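Local coordinates for protein LP15968p (Drosophila melanogaster, PDB 3MN8) that removes C-terminal arginine or lysine from peptides and proteins as a zinc carboxypeptidase, processing growth factors, peptide hormones and neuropeptides, at residues A[128-133]-A[331-336]; A[89-94]-A[134-139]. All coordinates share one frame; numbering follows the deposited sequence.

Contact 1 packs helix 126-134 beside residues 331-336 on helix 317-333, and contact 2 pairs strands 93-97 and 136-140 in the sheet of the catalytic domain. Their centres are about 8 Å apart, and they are joined directly: NE2 of H336 lies 2.7 Å from OG1 of T135, probably hydrogen-bonded, while the methyl CB of A335 rests 3.7 Å from CG2 of V94. Helix 126-134 runs on into strand 136-140, so the two contacts share one helix-to-strand connection. Both lie away from the zinc site of H101, E104 and H217, although strand 93-97 leads in the chain toward H101. The glycan on N133, carried by the helix of contact 1, is likewise away from the catalytic pocket.

Contact 1 of 2, residues A[128-133]-A[331-336]; sequences LGQLVN and LLRQAH. With NAG (2-acetamido-2-deoxy-beta-D-glucopyranose), chain E.
R333 lays its guanidinium beside helix 126-134, with L131 over one face and Q130 at the edge. CD1 of L131 stands 4.0 Å above the guanidinium plane of R333, displaced toward the rim, and the same methyl is 3.7 Å from CG of R333. CB of L131 approaches NH2 of R333 to 3.6 Å. A bend at chi3 (80°) turns NE of R333 out of the line of its aliphatic chain, which helps a long side chain serve both roles here: methylenes for the leucine, charged nitrogens for the polar surroundings. Q130 is bent too, at chi2 (-79°), and OE1 of its amide lies 2.6 Å from NH1 of R333, with the amide and guanidinium planes only 19° apart. NH2 of R333 is hydrogen-bonded to the backbone oxygen of D127 in the same helix, about one turn before Q130. In the alpha/beta catalytic domain of this M14 peptidase, helix 317-333 is the last helix before the transthyretin-like domain. Its L332 touches V94 and Y96 of strand 93-97, and L131 also touches L118 of helix 106-121; branched apolar side chains suit this buried layer between helices and sheet. L131 CD1 and L332 CB meet loosely at 4.3 Å. An alanine in place of R333 would probably leave the D127 oxygen without this donor and open a gap over L131. Elsewhere on helix 126-134, ND2 of N133 is bonded covalently to C1 of the N-acetylglucosamine, at 1.4 Å. The acetamide methyl C8 of the sugar comes to 3.4 Å from CA of G129, one turn earlier, where a CB would probably run into it, consistent with a glycine at this place; NH2 of R82 is hydrogen-bonded to the sugar.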
ATOM      1  N   LEU A 128      11.609  -9.257 -11.988  1.00 53.54           N
ATOM      2  CA  LEU A 128      10.150  -9.315 -11.882  1.00 42.39           C
ATOM      3  C   LEU A 128       9.657 -10.721 -11.542  1.00 49.31           C
ATOM      4  O   LEU A 128       8.844 -10.910 -10.629  1.00 46.63           O
ATOM      5  CB  LEU A 128       9.511  -8.857 -13.197  1.00 44.83           C
ATOM      6  CG  LEU A 128       9.839  -7.443 -13.689  1.00 45.43           C
ATOM      7  CD1 LEU A 128       9.193  -7.167 -15.060  1.00 47.82           C
ATOM      8  CD2 LEU A 128       9.406  -6.408 -12.667  1.00 37.39           C
ATOM      9  N   GLY A 129      10.140 -11.710 -12.290  1.00 50.64           N
ATOM     10  CA  GLY A 129       9.802 -13.092 -12.016  1.00 48.85           C
ATOM     11  C   GLY A 129      10.021 -13.379 -10.548  1.00 49.10           C
ATOM     12  O   GLY A 129       9.241 -14.101  -9.920  1.00 54.75           O
ATOM     13  N   GLN A 130      11.079 -12.787  -9.996  1.00 32.98           N
ATOM     14  CA  GLN A 130      11.467 -13.061  -8.620  1.00 43.69           C
ATOM     15  C   GLN A 130      10.608 -12.250  -7.675  1.00 38.02           C
ATOM     16  O   GLN A 130      10.231 -12.718  -6.599  1.00 37.19           O
ATOM     17  CB  GLN A 130      12.946 -12.752  -8.404  1.00 47.85           C
ATOM     18  CG  GLN A 130      13.592 -13.597  -7.304  1.00 56.56           C
ATOM     19  CD  GLN A 130      13.277 -13.082  -5.916  1.00 54.11           C
ATOM     20  OE1 GLN A 130      12.864 -11.936  -5.761  1.00 64.97           O
ATOM     21  NE2 GLN A 130      13.475 -13.919  -4.899  1.00 52.42           N
ATOM     22  N   LEU A 131      10.300 -11.028  -8.085  1.00 32.45           N
ATOM     23  CA  LEU A 131       9.381 -10.191  -7.328  1.00 38.21           C
ATOM     24  C   LEU A 131       8.039 -10.906  -7.148  1.00 30.51           C
ATOM     25  O   LEU A 131       7.511 -11.014  -6.045  1.00 28.81           O
ATOM     26  CB  LEU A 131       9.157  -8.867  -8.062  1.00 33.88           C
ATOM     27  CG  LEU A 131       8.183  -7.914  -7.372  1.00 37.82           C
ATOM     28  CD1 LEU A 131       8.782  -7.451  -6.055  1.00 29.34           C
ATOM     29  CD2 LEU A 131       7.845  -6.739  -8.282  1.00 32.46           C
ATOM     30  N   VAL A 132       7.506 -11.409  -8.252  1.00 31.06           N
ATOM     31  CA  VAL A 132       6.193 -12.045  -8.262  1.00 38.44           C
ATOM     32  C   VAL A 132       6.162 -13.349  -7.471  1.00 49.12           C
ATOM     33  O   VAL A 132       5.188 -13.629  -6.759  1.00 56.82           O
ATOM     34  CB  VAL A 132       5.717 -12.325  -9.705  1.00 37.35           C
ATOM     35  CG1 VAL A 132       4.440 -13.143  -9.686  1.00 46.60           C
ATOM     36  CG2 VAL A 132       5.494 -11.020 -10.446  1.00 30.19           C
ATOM     37  N   ASN A 133       7.222 -14.144  -7.618  1.00 43.73           N
ATOM     38  CA  ASN A 133       7.352 -15.402  -6.904  1.00 35.08           C
ATOM     39  C   ASN A 133       7.310 -15.217  -5.384  1.00 37.99           C
ATOM     40  O   ASN A 133       6.783 -16.063  -4.654  1.00 43.87           O
ATOM     41  CB  ASN A 133       8.658 -16.090  -7.301  1.00 48.38           C
ATOM     42  CG  ASN A 133       8.532 -16.896  -8.574  1.00 49.07           C
ATOM     43  OD1 ASN A 133       7.522 -16.821  -9.275  1.00 41.88           O
ATOM     44  ND2 ASN A 133       9.561 -17.679  -8.877  1.00 57.67           N
ATOM     45  N   LEU A 331       9.747   0.005  -4.158  1.00 37.19           N
ATOM     46  CA  LEU A 331       8.922   0.108  -2.956  1.00 28.11           C
ATOM     47  C   LEU A 331       8.368  -1.267  -2.640  1.00 25.90           C
ATOM     48  O   LEU A 331       8.397  -1.714  -1.497  1.00 30.78           O
ATOM     49  CB  LEU A 331       7.776   1.098  -3.160  1.00 25.29           C
ATOM     50  CG  LEU A 331       6.908   1.433  -1.943  1.00 38.68           C
ATOM     51  CD1 LEU A 331       5.890   2.498  -2.296  1.00 28.76           C
ATOM     52  CD2 LEU A 331       6.183   0.208  -1.427  1.00 62.32           C
ATOM     53  N   LEU A 332       7.867  -1.944  -3.662  1.00 22.23           N
ATOM     54  CA  LEU A 332       7.314  -3.271  -3.445  1.00 35.95           C
ATOM     55  C   LEU A 332       8.348  -4.153  -2.784  1.00 30.99           C
ATOM     56  O   LEU A 332       8.038  -4.854  -1.831  1.00 35.41           O
ATOM     57  CB  LEU A 332       6.813  -3.892  -4.751  1.00 44.24           C
ATOM     58  CG  LEU A 332       5.509  -3.247  -5.255  1.00 39.91           C
ATOM     59  CD1 LEU A 332       5.148  -3.686  -6.662  1.00 33.42           C
ATOM     60  CD2 LEU A 332       4.364  -3.521  -4.300  1.00 25.49           C
ATOM     61  N   ARG A 333       9.588  -4.089  -3.263  1.00 36.89           N
ATOM     62  CA  ARG A 333      10.663  -4.932  -2.712  1.00 28.07           C
ATOM     63  C   ARG A 333      11.021  -4.586  -1.268  1.00 28.72           C
ATOM     64  O   ARG A 333      11.725  -5.342  -0.598  1.00 51.97           O
ATOM     65  CB  ARG A 333      11.902  -4.906  -3.607  1.00 24.80           C
ATOM     66  CG  ARG A 333      11.564  -5.176  -5.065  1.00 44.83           C
ATOM     67  CD  ARG A 333      12.732  -5.717  -5.875  1.00 61.63           C
ATOM     68  NE  ARG A 333      12.930  -7.140  -5.660  1.00 63.78           N
ATOM     69  CZ  ARG A 333      12.883  -8.104  -6.581  1.00 66.76           C
ATOM     70  NH1 ARG A 333      13.096  -9.345  -6.184  1.00 61.27           N
ATOM     71  NH2 ARG A 333      12.641  -7.862  -7.867  1.00 63.78           N
ATOM     72  N   GLN A 334      10.516  -3.455  -0.787  1.00 29.04           N
ATOM     73  CA  GLN A 334      10.676  -3.072   0.612  1.00 20.96           C
ATOM     74  C   GLN A 334       9.797  -3.934   1.533  1.00 36.96           C
ATOM     75  O   GLN A 334      10.013  -3.994   2.744  1.00 48.18           O
ATOM     76  CB  GLN A 334      10.357  -1.590   0.795  1.00 37.65           C
ATOM     77  CG  GLN A 334      11.437  -0.630   0.296  1.00 33.08           C
ATOM     78  CD  GLN A 334      12.679  -0.651   1.182  1.00 39.83           C
ATOM     79  OE1 GLN A 334      12.640  -0.240   2.341  1.00 47.24           O
ATOM     80  NE2 GLN A 334      13.782  -1.132   0.635  1.00 33.78           N
ATOM     81  N   ALA A 335       8.813  -4.620   0.967  1.00 23.88           N
ATOM     82  CA  ALA A 335       8.039  -5.562   1.753  1.00 29.83           C
ATOM     83  C   ALA A 335       8.891  -6.775   2.118  1.00 35.53           C
ATOM     84  O   ALA A 335       8.397  -7.759   2.670  1.00 36.47           O
ATOM     85  CB  ALA A 335       6.791  -5.993   1.003  1.00 21.99           C
ATOM     86  N   HIS A 336      10.178  -6.717   1.813  1.00 29.33           N
ATOM     87  CA  HIS A 336      11.023  -7.865   2.102  1.00 36.39           C
ATOM     88  C   HIS A 336      12.089  -7.595   3.127  1.00 37.70           C
ATOM     89  O   HIS A 336      12.792  -8.514   3.547  1.00 20.18           O
ATOM     90  CB  HIS A 336      11.620  -8.411   0.826  1.00 33.52           C
ATOM     91  CG  HIS A 336      10.588  -8.931  -0.122  1.00 47.52           C
ATOM     92  ND1 HIS A 336       9.926 -10.122   0.086  1.00 49.49           N
ATOM     93  CD2 HIS A 336      10.085  -8.410  -1.265  1.00 39.36           C
ATOM     94  CE1 HIS A 336       9.072 -10.323  -0.904  1.00 42.48           C
ATOM     95  NE2 HIS A 336       9.148  -9.300  -1.736  1.00 41.13           N
TER
HETATM   96  C1  NAG E 501       9.392 -18.131 -10.230  1.00 55.32           C
HETATM   97  C2  NAG E 501      10.854 -18.569 -10.278  1.00 67.95           C
HETATM   98  C3  NAG E 501      11.150 -19.538 -11.417  1.00 79.93           C
HETATM   99  C4  NAG E 501      10.055 -20.597 -11.527  1.00 73.40           C
HETATM  100  C5  NAG E 501       8.681 -19.945 -11.494  1.00 59.12           C
HETATM  101  C6  NAG E 501       7.588 -20.996 -11.516  1.00 76.10           C
HETATM  102  C7  NAG E 501      11.917 -16.552 -11.323  1.00 67.71           C
HETATM  103  C8  NAG E 501      10.817 -16.357 -12.334  1.00 71.95           C
HETATM  104  N2  NAG E 501      11.749 -17.418 -10.315  1.00 73.78           N
HETATM  105  O3  NAG E 501      12.407 -20.145 -11.182  1.00 89.80           O
HETATM  106  O4  NAG E 501      10.196 -21.338 -12.723  1.00 76.08           O
HETATM  107  O5  NAG E 501       8.531 -19.234 -10.294  1.00 39.80           O
HETATM  108  O6  NAG E 501       7.546 -21.587 -10.235  1.00 77.28           O
HETATM  109  O7  NAG E 501      12.955 -15.898 -11.428  1.00 46.04           O

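Contact 2 of 2, residues A[89-94]-A[134-139]; sequences LLTPPV and STDIYL
P92, just ahead of strand 93-97, and V94 within it bond to D136 at the start of strand 136-140, in a parallel pairing joined by three backbone hydrogen bonds. D136 N gives to P92 O at 2.8 Å, V94 N to D136 O at 2.7 Å, and Y138 N to V94 O at 2.9 Å. D136 O thus takes the N-H of V94 and, in addition, a C-H...O contact from CA of P93. Side chains reinforce the pairing. CG2 of V94 stands beside the backbone N, anti to the carbonyl carbon, and from there meets CG2 of T135 at 3.6 Å. Just before the strand, CG2 of T91 lies 3.4 Å from S134 O, and the ring carbon CD of P92 covers the same oxygen. V94 O lies in the plane of the Y138 ring at its edge, 3.3 Å from CD1 of Y138. Further out, T135 OG1 is hydrogen-bonded to H336 NE2 and to L131 O, and Y138 OH to K208, which helps fix both side chains. P93, having no N-H, can still bond to V211 through its carbonyl oxygen. The two strands are linked through helices 106-121 and 126-134, a beta-alpha-beta crossover of the alpha/beta catalytic domain. Strand 136-140 lies between strand 93-97 and the antiparallel strand 74-80, whose I80 and L78 bond to I137 and L139, while L139 packs against M114 and A115 of helix 106-121.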
ATOM      1  N   LEU A  89       3.334 -19.936   2.435  1.00 30.96           N
ATOM      2  CA  LEU A  89       3.704 -19.545   3.775  1.00 29.09           C
ATOM      3  C   LEU A  89       4.807 -18.491   3.708  1.00 35.08           C
ATOM      4  O   LEU A  89       5.774 -18.638   2.968  1.00 37.92           O
ATOM      5  CB  LEU A  89       4.177 -20.763   4.564  1.00 27.72           C
ATOM      6  CG  LEU A  89       4.187 -20.588   6.082  1.00 25.28           C
ATOM      7  CD1 LEU A  89       2.760 -20.612   6.591  1.00 13.61           C
ATOM      8  CD2 LEU A  89       5.002 -21.674   6.746  1.00 37.16           C
ATOM      9  N   LEU A  90       4.634 -17.422   4.471  1.00 32.38           N
ATOM     10  CA  LEU A  90       5.650 -16.389   4.615  1.00 37.57           C
ATOM     11  C   LEU A  90       5.868 -15.543   3.365  1.00 37.16           C
ATOM     12  O   LEU A  90       6.806 -14.752   3.313  1.00 32.35           O
ATOM     13  CB  LEU A  90       6.971 -16.978   5.117  1.00 34.00           C
ATOM     14  CG  LEU A  90       6.906 -17.422   6.582  1.00 36.50           C
ATOM     15  CD1 LEU A  90       8.202 -18.062   7.064  1.00 14.77           C
ATOM     16  CD2 LEU A  90       6.536 -16.229   7.445  1.00 30.07           C
ATOM     17  N   THR A  91       5.006 -15.706   2.368  1.00 27.18           N
ATOM     18  CA  THR A  91       4.948 -14.730   1.290  1.00 37.50           C
ATOM     19  C   THR A  91       4.125 -13.539   1.745  1.00 38.00           C
ATOM     20  O   THR A  91       2.989 -13.718   2.200  1.00 23.73           O
ATOM     21  CB  THR A  91       4.318 -15.278  -0.003  1.00 27.42           C
ATOM     22  OG1 THR A  91       5.158 -16.302  -0.556  1.00 22.27           O
ATOM     23  CG2 THR A  91       4.176 -14.156  -1.014  1.00 11.37           C
ATOM     24  N   PRO A  92       4.706 -12.324   1.630  1.00 33.78           N
ATOM     25  CA  PRO A  92       4.088 -11.052   2.025  1.00 30.20           C
ATOM     26  C   PRO A  92       2.950 -10.639   1.105  1.00 39.74           C
ATOM     27  O   PRO A  92       3.159 -10.485  -0.103  1.00 35.53           O
ATOM     28  CB  PRO A  92       5.231 -10.039   1.887  1.00 25.31           C
ATOM     29  CG  PRO A  92       6.486 -10.853   1.737  1.00 26.66           C
ATOM     30  CD  PRO A  92       6.079 -12.141   1.128  1.00 21.14           C
ATOM     31  N   PRO A  93       1.749 -10.456   1.669  1.00 39.14           N
ATOM     32  CA  PRO A  93       0.684  -9.818   0.895  1.00 37.27           C
ATOM     33  C   PRO A  93       0.911  -8.313   0.921  1.00 40.09           C
ATOM     34  O   PRO A  93       1.316  -7.738   1.936  1.00 30.83           O
ATOM     35  CB  PRO A  93      -0.605 -10.191   1.653  1.00 10.89           C
ATOM     36  CG  PRO A  93      -0.167 -10.751   2.966  1.00 19.51           C
ATOM     37  CD  PRO A  93       1.347 -10.717   3.054  1.00 20.18           C
ATOM     38  N   VAL A  94       0.670  -7.673  -0.211  1.00 28.64           N
ATOM     39  CA  VAL A  94       0.897  -6.253  -0.331  1.00 19.59           C
ATOM     40  C   VAL A  94      -0.216  -5.703  -1.204  1.00 31.05           C
ATOM     41  O   VAL A  94      -0.834  -6.463  -1.957  1.00 37.75           O
ATOM     42  CB  VAL A  94       2.258  -5.978  -0.992  1.00 29.01           C
ATOM     43  CG1 VAL A  94       2.528  -4.487  -1.056  1.00 58.51           C
ATOM     44  CG2 VAL A  94       3.373  -6.704  -0.244  1.00 30.28           C
ATOM     45  N   SER A 134       7.853 -14.098  -4.917  1.00 31.36           N
ATOM     46  CA  SER A 134       8.137 -13.918  -3.498  1.00 36.34           C
ATOM     47  C   SER A 134       7.155 -12.995  -2.807  1.00 38.92           C
ATOM     48  O   SER A 134       7.204 -12.841  -1.586  1.00 39.10           O
ATOM     49  CB  SER A 134       9.551 -13.364  -3.318  1.00 38.35           C
ATOM     50  OG  SER A 134       9.738 -12.202  -4.111  1.00 35.99           O
ATOM     51  N   THR A 135       6.277 -12.374  -3.588  1.00 43.56           N
ATOM     52  CA  THR A 135       5.324 -11.411  -3.043  1.00 40.61           C
ATOM     53  C   THR A 135       3.923 -11.655  -3.556  1.00 30.10           C
ATOM     54  O   THR A 135       3.729 -12.008  -4.722  1.00 43.64           O
ATOM     55  CB  THR A 135       5.699  -9.960  -3.403  1.00 47.09           C
ATOM     56  OG1 THR A 135       7.128  -9.821  -3.490  1.00 34.07           O
ATOM     57  CG2 THR A 135       5.151  -9.007  -2.353  1.00 39.38           C
ATOM     58  N   ASP A 136       2.948 -11.462  -2.678  1.00 35.13           N
ATOM     59  CA  ASP A 136       1.541 -11.586  -3.040  1.00 34.92           C
ATOM     60  C   ASP A 136       0.965 -10.194  -3.253  1.00 37.40           C
ATOM     61  O   ASP A 136       0.748  -9.442  -2.294  1.00 27.30           O
ATOM     62  CB  ASP A 136       0.782 -12.283  -1.928  1.00 50.01           C
ATOM     63  CG  ASP A 136      -0.105 -13.379  -2.440  1.00 63.46           C
ATOM     64  OD1 ASP A 136       0.409 -14.342  -3.048  1.00 59.80           O
ATOM     65  OD2 ASP A 136      -1.325 -13.283  -2.216  1.00 79.46           O
ATOM     66  N   ILE A 137       0.713  -9.856  -4.511  1.00 21.81           N
ATOM     67  CA  ILE A 137       0.450  -8.485  -4.860  1.00 12.82           C
ATOM     68  C   ILE A 137      -0.994  -8.215  -5.289  1.00 29.48           C
ATOM     69  O   ILE A 137      -1.549  -8.923  -6.133  1.00 30.61           O
ATOM     70  CB  ILE A 137       1.412  -8.032  -5.945  1.00 23.67           C
ATOM     71  CG1 ILE A 137       2.869  -8.127  -5.440  1.00 26.06           C
ATOM     72  CG2 ILE A 137       1.049  -6.629  -6.408  1.00 27.51           C
ATOM     73  CD1 ILE A 137       3.932  -8.088  -6.563  1.00 19.88           C
ATOM     74  N   TYR A 138      -1.592  -7.182  -4.696  1.00 34.27           N
ATOM     75  CA  TYR A 138      -2.945  -6.739  -5.039  1.00 25.92           C
ATOM     76  C   TYR A 138      -2.984  -5.292  -5.558  1.00 30.46           C
ATOM     77  O   TYR A 138      -2.470  -4.361  -4.911  1.00 23.13           O
ATOM     78  CB  TYR A 138      -3.862  -6.843  -3.825  1.00 30.80           C
ATOM     79  CG  TYR A 138      -4.041  -8.239  -3.300  1.00 30.85           C
ATOM     80  CD1 TYR A 138      -3.071  -8.834  -2.519  1.00 24.34           C
ATOM     81  CD2 TYR A 138      -5.196  -8.954  -3.573  1.00 27.47           C
ATOM     82  CE1 TYR A 138      -3.244 -10.103  -2.025  1.00 29.98           C
ATOM     83  CE2 TYR A 138      -5.380 -10.218  -3.085  1.00 22.62           C
ATOM     84  CZ  TYR A 138      -4.402 -10.791  -2.310  1.00 31.54           C
ATOM     85  OH  TYR A 138      -4.558 -12.069  -1.817  1.00 38.91           O
ATOM     86  N   LEU A 139      -3.616  -5.116  -6.718  1.00 34.98           N
ATOM     87  CA  LEU A 139      -3.703  -3.815  -7.374  1.00 32.89           C
ATOM     88  C   LEU A 139      -5.148  -3.311  -7.477  1.00 37.72           C
ATOM     89  O   LEU A 139      -6.028  -3.974  -8.054  1.00 31.42           O
ATOM     90  CB  LEU A 139      -3.058  -3.868  -8.761  1.00 19.97           C
ATOM     91  CG  LEU A 139      -1.652  -4.469  -8.854  1.00 28.64           C
ATOM     92  CD1 LEU A 139      -1.147  -4.423 -10.300  1.00 20.02           C
ATOM     93  CD2 LEU A 139      -0.698  -3.742  -7.906  1.00 25.02           C
TER